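Local coordinates for protein phospholipase A1 (Streptomyces albidoflavus, PDB 4HYQ) that hydrolyses glycerophospholipids as a phospholipase A1 of the GDSL lipase (SGNH hydrolase) family, probably releasing the fatty acid at the sn-1 position, at residues G19-G24 with R29-A34; Y35-A40 with A46-V51. All blocks are in the same frame, centred on the assembly; numbering follows the deposited sequence.

Overall arrangement
From the N terminus, the chain passes strand 4-9 and helix 11-14 and enters a long loop. Contact 1 folds that loop back on itself, joining 19-24 to 29-34 across four residues without helix or strand. The chain then runs straight into helix 35-43. Contact 2 closes the next turn, where the helix leads into strand 47-50 at the edge of the parallel sheet. The two closures follow in series, neither inside the other, with centres about 12 Å apart. They touch where Pro32 O lies 3.5 Å from Ala37 CB. Together they tie the surface loop to the helix, and the helix to the outermost strand.

Contact 1. Residues G19-G24 with R29-A34; sequences GSYDSG and RRTPKA
Tyr21 lies with its ring against the side chain of Arg29. CB of Tyr21 is beside the carbonyl oxygen of Arg30. CG and CD1 are met by Arg29 CD, which sits over the ring face 4.0 Å from the centroid, a CH-pi contact. CD2 and CE2 reach Thr31 CG2, which comes at the ring obliquely, 3.8 Å from Tyr21 CD2. Gly19 C sits over the centre of the opposite face. At the tip, Tyr21 OH accepts a hydrogen bond from Gly19 N at 3.1 Å, and it is also bonded to Gly17 N. These bonds and face contacts hold the ring between Gly19 and the Arg29 side chain. The Arg29 chain runs extended from CG to NE, and its guanidinium stands nearly upright to the ring, the planes 85° apart.

Thr31 ties the other end. Its OG1 gives a hydrogen bond to Gly19 O at 2.7 Å. It also accepts from Lys33 N at 2.9 Å, which forms an ST turn. OG1 is placed for both by lying anti to the backbone N (chi1 159°). The backbones also join directly: Asp22 N donates to Arg30 O at 2.8 Å, almost straight at 171°. A water is 2.7 Å from Ser20 OG and weakly bonded to Lys33 NZ.

With an alanine in place of Tyr21, the Arg29 methylenes would probably lose their aromatic partner, and the amides of Gly17 and Gly19 their phenolic acceptor. The contact closes a surface loop between helices 11-14 and 35-43. Its chemistry is mixed: backbone groups and one buried threonine hydroxyl pin the fold-back, while the Tyr21 ring packs on the Arg29 methylenes. Polar bonds thus fix the backbone, and apolar packing helps hold the ring.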
ATOM      1  N   GLY A  19       4.361  14.078   1.133  1.00  9.99           N
ATOM      2  CA  GLY A  19       5.264  15.213   0.942  1.00 11.25           C
ATOM      3  C   GLY A  19       6.688  15.019   1.466  1.00 11.63           C
ATOM      4  O   GLY A  19       7.011  13.989   2.048  1.00  9.78           O
ATOM      5  N   SER A  20       7.537  16.023   1.254  1.00 10.16           N
ATOM      6  CA  SER A  20       8.938  15.993   1.701  1.00 11.49           C
ATOM      7  C   SER A  20       9.727  14.799   1.173  1.00 10.71           C
ATOM      8  O   SER A  20      10.482  14.163   1.922  1.00 11.55           O
ATOM      9  CB  SER A  20       9.023  16.011   3.237  1.00 12.17           C
ATOM     10  OG  SER A  20       8.496  17.214   3.786  1.00 12.02           O
ATOM     11  N   TYR A  21       9.578  14.500  -0.111  1.00 10.66           N
ATOM     12  CA  TYR A  21      10.286  13.362  -0.691  1.00 10.74           C
ATOM     13  C   TYR A  21      11.790  13.567  -0.666  1.00 12.60           C
ATOM     14  O   TYR A  21      12.277  14.683  -0.857  1.00 11.63           O
ATOM     15  CB  TYR A  21       9.810  13.118  -2.126  1.00 11.92           C
ATOM     16  CG  TYR A  21       8.313  12.978  -2.182  1.00 10.18           C
ATOM     17  CD1 TYR A  21       7.530  13.909  -2.858  1.00 10.84           C
ATOM     18  CD2 TYR A  21       7.668  12.014  -1.409  1.00 11.21           C
ATOM     19  CE1 TYR A  21       6.133  13.900  -2.752  1.00 10.73           C
ATOM     20  CE2 TYR A  21       6.283  11.995  -1.294  1.00 10.26           C
ATOM     21  CZ  TYR A  21       5.525  12.940  -1.956  1.00 10.34           C
ATOM     22  OH  TYR A  21       4.167  12.962  -1.766  1.00 10.68           O
ATOM     23  N   ASP A  22      12.548  12.508  -0.396  1.00 11.04           N
ATOM     24  CA  ASP A  22      13.994  12.699  -0.418  1.00 13.66           C
ATOM     25  C   ASP A  22      14.437  12.658  -1.879  1.00 12.37           C
ATOM     26  O   ASP A  22      14.164  11.705  -2.605  1.00 11.25           O
ATOM     27  CB  ASP A  22      14.720  11.624   0.388  1.00 17.42           C
ATOM     28  CG  ASP A  22      16.205  11.929   0.533  1.00 21.70           C
ATOM     29  OD1 ASP A  22      16.930  11.819  -0.473  1.00 25.91           O
ATOM     30  OD2 ASP A  22      16.649  12.306   1.641  1.00 25.34           O
ATOM     31  N   SER A  23      15.114  13.706  -2.328  1.00 12.49           N
ATOM     32  CA  SER A  23      15.542  13.758  -3.719  1.00 12.44           C
ATOM     33  C   SER A  23      16.406  12.571  -4.128  1.00 13.20           C
ATOM     34  O   SER A  23      16.372  12.146  -5.278  1.00 13.24           O
ATOM     35  CB  SER A  23      16.296  15.073  -3.975  1.00 15.55           C
ATOM     36  OG  SER A  23      16.434  15.311  -5.369  1.00 21.92           O
ATOM     37  N   GLY A  24      17.167  12.030  -3.185  1.00 13.40           N
ATOM     38  CA  GLY A  24      18.031  10.899  -3.499  1.00 14.81           C
ATOM     39  C   GLY A  24      17.296   9.627  -3.890  1.00 14.06           C
ATOM     40  O   GLY A  24      17.905   8.693  -4.432  1.00 13.96           O
ATOM     41  N   ARG A  29      10.297   8.177  -4.707  1.00  8.42           N
ATOM     42  CA  ARG A  29       9.644   9.054  -3.753  1.00  9.11           C
ATOM     43  C   ARG A  29       9.424   8.509  -2.339  1.00  8.41           C
ATOM     44  O   ARG A  29       8.287   8.325  -1.877  1.00  8.47           O
ATOM     45  CB  ARG A  29       8.319   9.582  -4.337  1.00 10.29           C
ATOM     46  CG  ARG A  29       8.529  10.635  -5.449  1.00 10.53           C
ATOM     47  CD  ARG A  29       7.241  11.445  -5.717  1.00 15.88           C
ATOM     48  NE  ARG A  29       7.487  12.568  -6.621  1.00 19.44           N
ATOM     49  CZ  ARG A  29       7.662  12.459  -7.937  1.00 25.89           C
ATOM     50  NH1 ARG A  29       7.609  11.275  -8.537  1.00 25.64           N
ATOM     51  NH2 ARG A  29       7.939  13.541  -8.659  1.00 28.42           N
ATOM     52  N   ARG A  30      10.533   8.245  -1.657  1.00  8.53           N
ATOM     53  CA  ARG A  30      10.489   7.838  -0.261  1.00  9.19           C
ATOM     54  C   ARG A  30      10.571   9.148   0.514  1.00 11.18           C
ATOM     55  O   ARG A  30      11.199  10.101   0.046  1.00 13.01           O
ATOM     56  CB  ARG A  30      11.686   6.956   0.100  1.00  9.91           C
ATOM     57  CG  ARG A  30      11.575   5.560  -0.473  1.00  8.76           C
ATOM     58  CD  ARG A  30      12.750   4.703  -0.016  1.00 10.84           C
ATOM     59  NE  ARG A  30      14.007   5.087  -0.646  1.00 12.19           N
ATOM     60  CZ  ARG A  30      14.431   4.618  -1.815  1.00 13.61           C
ATOM     61  NH1 ARG A  30      13.702   3.735  -2.509  1.00 13.03           N
ATOM     62  NH2 ARG A  30      15.598   5.022  -2.288  1.00  9.50           N
ATOM     63  N   THR A  31       9.941   9.192   1.686  1.00  8.81           N
ATOM     64  CA  THR A  31       9.941  10.386   2.521  1.00  9.87           C
ATOM     65  C   THR A  31      10.005  10.029   3.998  1.00 10.15           C
ATOM     66  O   THR A  31       9.545   8.954   4.406  1.00  9.75           O
ATOM     67  CB  THR A  31       8.671  11.264   2.275  1.00  8.27           C
ATOM     68  OG1 THR A  31       8.451  12.117   3.412  1.00  7.78           O
ATOM     69  CG2 THR A  31       7.425  10.395   2.066  1.00  9.94           C
ATOM     70  N   PRO A  32      10.610  10.910   4.818  1.00 10.57           N
ATOM     71  CA  PRO A  32      10.710  10.661   6.260  1.00 11.02           C
ATOM     72  C   PRO A  32       9.352  10.741   6.937  1.00 11.08           C
ATOM     73  O   PRO A  32       9.219  10.420   8.124  1.00 11.57           O
ATOM     74  CB  PRO A  32      11.672  11.750   6.738  1.00 12.23           C
ATOM     75  CG  PRO A  32      11.435  12.864   5.764  1.00 12.04           C
ATOM     76  CD  PRO A  32      11.355  12.130   4.447  1.00 10.68           C
ATOM     77  N   LYS A  33       8.336  11.160   6.181  1.00  9.93           N
ATOM     78  CA  LYS A  33       6.984  11.247   6.698  1.00 10.64           C
ATOM     79  C   LYS A  33       6.210   9.943   6.489  1.00  9.54           C
ATOM     80  O   LYS A  33       5.074   9.818   6.943  1.00 10.09           O
ATOM     81  CB  LYS A  33       6.235  12.425   6.044  1.00 12.61           C
ATOM     82  CG  LYS A  33       6.897  13.772   6.355  1.00 15.43           C
ATOM     83  CD  LYS A  33       5.977  14.941   6.036  1.00 21.51           C
ATOM     84  CE  LYS A  33       6.463  16.197   6.718  1.00 25.52           C
ATOM     85  NZ  LYS A  33       5.423  17.267   6.626  1.00 29.71           N
ATOM     86  N   ALA A  34       6.833   8.980   5.811  1.00  8.39           N
ATOM     87  CA  ALA A  34       6.206   7.677   5.554  1.00  9.41           C
ATOM     88  C   ALA A  34       6.296   6.839   6.837  1.00  8.86           C
ATOM     89  O   ALA A  34       7.241   6.999   7.608  1.00 10.63           O
ATOM     90  CB  ALA A  34       6.931   6.959   4.426  1.00  8.48           C
TER
HETATM   91  O   HOH W   1       5.864  17.868   3.385  1.00 19.69           O

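Contact 2. Residues Y35-A40 with A46-V51; sequences YPALWA and ASFDFV
Ala40 presses its methyl into the face of the Phe48 ring. CB stands almost over the ring centre, 3.6 Å from the centroid and 12° off the normal, so this small bump meets the flat of the ring squarely. One helical turn earlier, Pro36 is the larger bump. Its CB lies over the face of the Phe50 ring, offset toward the rim, 4.2 Å from the centroid. Its CG reaches Phe50 CE1 at 3.8 Å. The same CB also comes within 4.0 Å of Phe48 CZ, so the proline wedges between the face of Phe50 and the end of Phe48.

Ala37 adds a looser contact: its CB lies near CE2 of both rings, 4.4 Å away in Phe48 and 4.3 Å in Phe50. The end of the Phe48 ring lies against the helix backbone, with CZ 3.6 Å from Pro36 O, an oblique approach. That oxygen is already engaged within the helix, accepting from Ala40 N. Both phenylalanines hold CG anti to the backbone N (chi1 173° for Phe48), which carries the rings out from the strand to the helix. Phe48 and Phe50, two apart on the strand, both point toward the helix. No hydrogen bond crosses the contact; packing of the two rings on the helix, mostly apolar, makes it.

Helix 35-40 and strand 47-50 run antiparallel at 171°, their axes 9.5 Å apart. Tyr5 and Ala7 of the adjoining strand 4-9 also touch Pro36, and the Tyr5 ring meets that of Phe48. Tyr35 and Trp39 reach instead to helix 221-235 and strand 73-79, so the helix lies packed over one side of the parallel sheet, strand order 2-1-3-4-5, of the SGNH hydrolase alpha/beta fold.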
ATOM      1  N   TYR A  35       5.346   5.925   7.047  1.00  9.20           N
ATOM      2  CA  TYR A  35       5.357   5.120   8.269  1.00 10.03           C
ATOM      3  C   TYR A  35       6.659   4.363   8.593  1.00  9.98           C
ATOM      4  O   TYR A  35       7.018   4.261   9.764  1.00 11.45           O
ATOM      5  CB  TYR A  35       4.125   4.165   8.301  1.00  7.71           C
ATOM      6  CG  TYR A  35       4.205   2.949   7.416  1.00  9.18           C
ATOM      7  CD1 TYR A  35       4.896   1.799   7.831  1.00  8.81           C
ATOM      8  CD2 TYR A  35       3.622   2.948   6.146  1.00  8.86           C
ATOM      9  CE1 TYR A  35       5.008   0.690   7.006  1.00  9.86           C
ATOM     10  CE2 TYR A  35       3.731   1.835   5.305  1.00  7.99           C
ATOM     11  CZ  TYR A  35       4.430   0.713   5.746  1.00  9.18           C
ATOM     12  OH  TYR A  35       4.589  -0.359   4.915  1.00  9.27           O
ATOM     13  N   PRO A  36       7.399   3.842   7.588  1.00  9.62           N
ATOM     14  CA  PRO A  36       8.633   3.132   7.973  1.00 10.45           C
ATOM     15  C   PRO A  36       9.653   4.065   8.619  1.00 11.28           C
ATOM     16  O   PRO A  36      10.323   3.707   9.598  1.00 11.72           O
ATOM     17  CB  PRO A  36       9.162   2.579   6.650  1.00  9.82           C
ATOM     18  CG  PRO A  36       7.927   2.482   5.785  1.00  8.47           C
ATOM     19  CD  PRO A  36       7.185   3.753   6.131  1.00  8.92           C
ATOM     20  N   ALA A  37       9.770   5.269   8.070  1.00 10.64           N
ATOM     21  CA  ALA A  37      10.718   6.240   8.598  1.00 13.31           C
ATOM     22  C   ALA A  37      10.257   6.723   9.963  1.00 13.81           C
ATOM     23  O   ALA A  37      11.089   6.911  10.867  1.00 14.18           O
ATOM     24  CB  ALA A  37      10.861   7.418   7.640  1.00 12.40           C
ATOM     25  N   LEU A  38       8.950   6.931  10.118  1.00 11.71           N
ATOM     26  CA  LEU A  38       8.413   7.372  11.413  1.00 13.15           C
ATOM     27  C   LEU A  38       8.673   6.287  12.457  1.00 13.87           C
ATOM     28  O   LEU A  38       9.091   6.585  13.580  1.00 15.93           O
ATOM     29  CB  LEU A  38       6.900   7.640  11.337  1.00 11.23           C
ATOM     30  CG  LEU A  38       6.450   8.746  10.368  1.00 11.58           C
ATOM     31  CD1 LEU A  38       4.929   8.816  10.323  1.00 12.15           C
ATOM     32  CD2 LEU A  38       7.026  10.078  10.812  1.00 12.94           C
ATOM     33  N   TRP A  39       8.441   5.029  12.088  1.00 13.82           N
ATOM     34  CA  TRP A  39       8.657   3.938  13.037  1.00 14.06           C
ATOM     35  C   TRP A  39      10.133   3.799  13.413  1.00 15.09           C
ATOM     36  O   TRP A  39      10.466   3.629  14.589  1.00 17.18           O
ATOM     37  CB  TRP A  39       8.149   2.610  12.467  1.00 14.77           C
ATOM     38  CG  TRP A  39       8.167   1.488  13.484  1.00 14.17           C
ATOM     39  CD1 TRP A  39       7.155   1.129  14.339  1.00 16.02           C
ATOM     40  CD2 TRP A  39       9.263   0.619  13.776  1.00 15.23           C
ATOM     41  NE1 TRP A  39       7.560   0.088  15.143  1.00 15.25           N
ATOM     42  CE2 TRP A  39       8.851  -0.246  14.819  1.00 15.17           C
ATOM     43  CE3 TRP A  39      10.559   0.488  13.260  1.00 13.43           C
ATOM     44  CZ2 TRP A  39       9.690  -1.226  15.356  1.00 16.80           C
ATOM     45  CZ3 TRP A  39      11.396  -0.488  13.793  1.00 17.63           C
ATOM     46  CH2 TRP A  39      10.954  -1.333  14.833  1.00 15.73           C
ATOM     47  N   ALA A  40      11.018   3.873  12.427  1.00 15.38           N
ATOM     48  CA  ALA A  40      12.452   3.736  12.686  1.00 16.78           C
ATOM     49  C   ALA A  40      12.974   4.852  13.595  1.00 18.41           C
ATOM     50  O   ALA A  40      13.818   4.609  14.464  1.00 19.25           O
ATOM     51  CB  ALA A  40      13.229   3.719  11.370  1.00 14.43           C
ATOM     52  N   ALA A  46      18.501  -1.656  14.943  1.00 20.31           N
ATOM     53  CA  ALA A  46      19.944  -1.779  14.743  1.00 20.04           C
ATOM     54  C   ALA A  46      20.359  -1.170  13.409  1.00 19.73           C
ATOM     55  O   ALA A  46      21.447  -0.620  13.281  1.00 19.48           O
ATOM     56  CB  ALA A  46      20.355  -3.248  14.801  1.00 22.55           C
ATOM     57  N   SER A  47      19.496  -1.308  12.410  1.00 17.96           N
ATOM     58  CA  SER A  47      19.739  -0.743  11.083  1.00 16.06           C
ATOM     59  C   SER A  47      18.382  -0.489  10.445  1.00 16.16           C
ATOM     60  O   SER A  47      17.373  -1.070  10.857  1.00 15.67           O
ATOM     61  CB  SER A  47      20.550  -1.698  10.207  1.00 16.34           C
ATOM     62  OG  SER A  47      19.885  -2.933  10.019  1.00 18.11           O
ATOM     63  N   PHE A  48      18.354   0.389   9.454  1.00 14.92           N
ATOM     64  CA  PHE A  48      17.102   0.709   8.781  1.00 13.97           C
ATOM     65  C   PHE A  48      17.377   0.882   7.295  1.00 14.76           C
ATOM     66  O   PHE A  48      18.156   1.760   6.897  1.00 15.58           O
ATOM     67  CB  PHE A  48      16.519   1.996   9.379  1.00 13.22           C
ATOM     68  CG  PHE A  48      15.311   2.514   8.649  1.00 14.51           C
ATOM     69  CD1 PHE A  48      14.292   1.644   8.270  1.00 13.75           C
ATOM     70  CD2 PHE A  48      15.186   3.865   8.350  1.00 13.63           C
ATOM     71  CE1 PHE A  48      13.160   2.111   7.593  1.00 14.46           C
ATOM     72  CE2 PHE A  48      14.060   4.345   7.673  1.00 14.88           C
ATOM     73  CZ  PHE A  48      13.043   3.460   7.298  1.00 11.79           C
ATOM     74  N   ASP A  49      16.782   0.013   6.483  1.00 12.85           N
ATOM     75  CA  ASP A  49      16.934   0.099   5.036  1.00 13.43           C
ATOM     76  C   ASP A  49      15.546   0.291   4.450  1.00 12.11           C
ATOM     77  O   ASP A  49      14.695  -0.589   4.524  1.00 13.47           O
ATOM     78  CB  ASP A  49      17.589  -1.151   4.482  1.00 13.28           C
ATOM     79  CG  ASP A  49      19.024  -1.292   4.945  1.00 18.91           C
ATOM     80  OD1 ASP A  49      19.849  -0.424   4.593  1.00 19.56           O
ATOM     81  OD2 ASP A  49      19.322  -2.257   5.673  1.00 19.42           O
ATOM     82  N   PHE A  50      15.338   1.470   3.873  1.00 11.15           N
ATOM     83  CA  PHE A  50      14.054   1.877   3.300  1.00 11.81           C
ATOM     84  C   PHE A  50      14.197   1.745   1.789  1.00 11.93           C
ATOM     85  O   PHE A  50      14.833   2.595   1.151  1.00 12.41           O
ATOM     86  CB  PHE A  50      13.819   3.338   3.717  1.00 11.62           C
ATOM     87  CG  PHE A  50      12.418   3.845   3.520  1.00  9.61           C
ATOM     88  CD1 PHE A  50      11.405   3.043   3.000  1.00  8.43           C
ATOM     89  CD2 PHE A  50      12.119   5.153   3.868  1.00 10.00           C
ATOM     90  CE1 PHE A  50      10.107   3.559   2.826  1.00  8.74           C
ATOM     91  CE2 PHE A  50      10.831   5.676   3.701  1.00  8.53           C
ATOM     92  CZ  PHE A  50       9.830   4.878   3.182  1.00  8.88           C
ATOM     93  N   VAL A  51      13.629   0.685   1.215  1.00 11.02           N
ATOM     94  CA  VAL A  51      13.755   0.468  -0.217  1.00  9.97           C
ATOM     95  C   VAL A  51      12.455   0.449  -1.021  1.00  8.32           C
ATOM     96  O   VAL A  51      12.463   0.117  -2.219  1.00  8.08           O
ATOM     97  CB  VAL A  51      14.571  -0.817  -0.512  1.00 11.49           C
ATOM     98  CG1 VAL A  51      16.011  -0.612  -0.058  1.00 13.07           C
ATOM     99  CG2 VAL A  51      13.955  -2.028   0.216  1.00 11.09           C
TER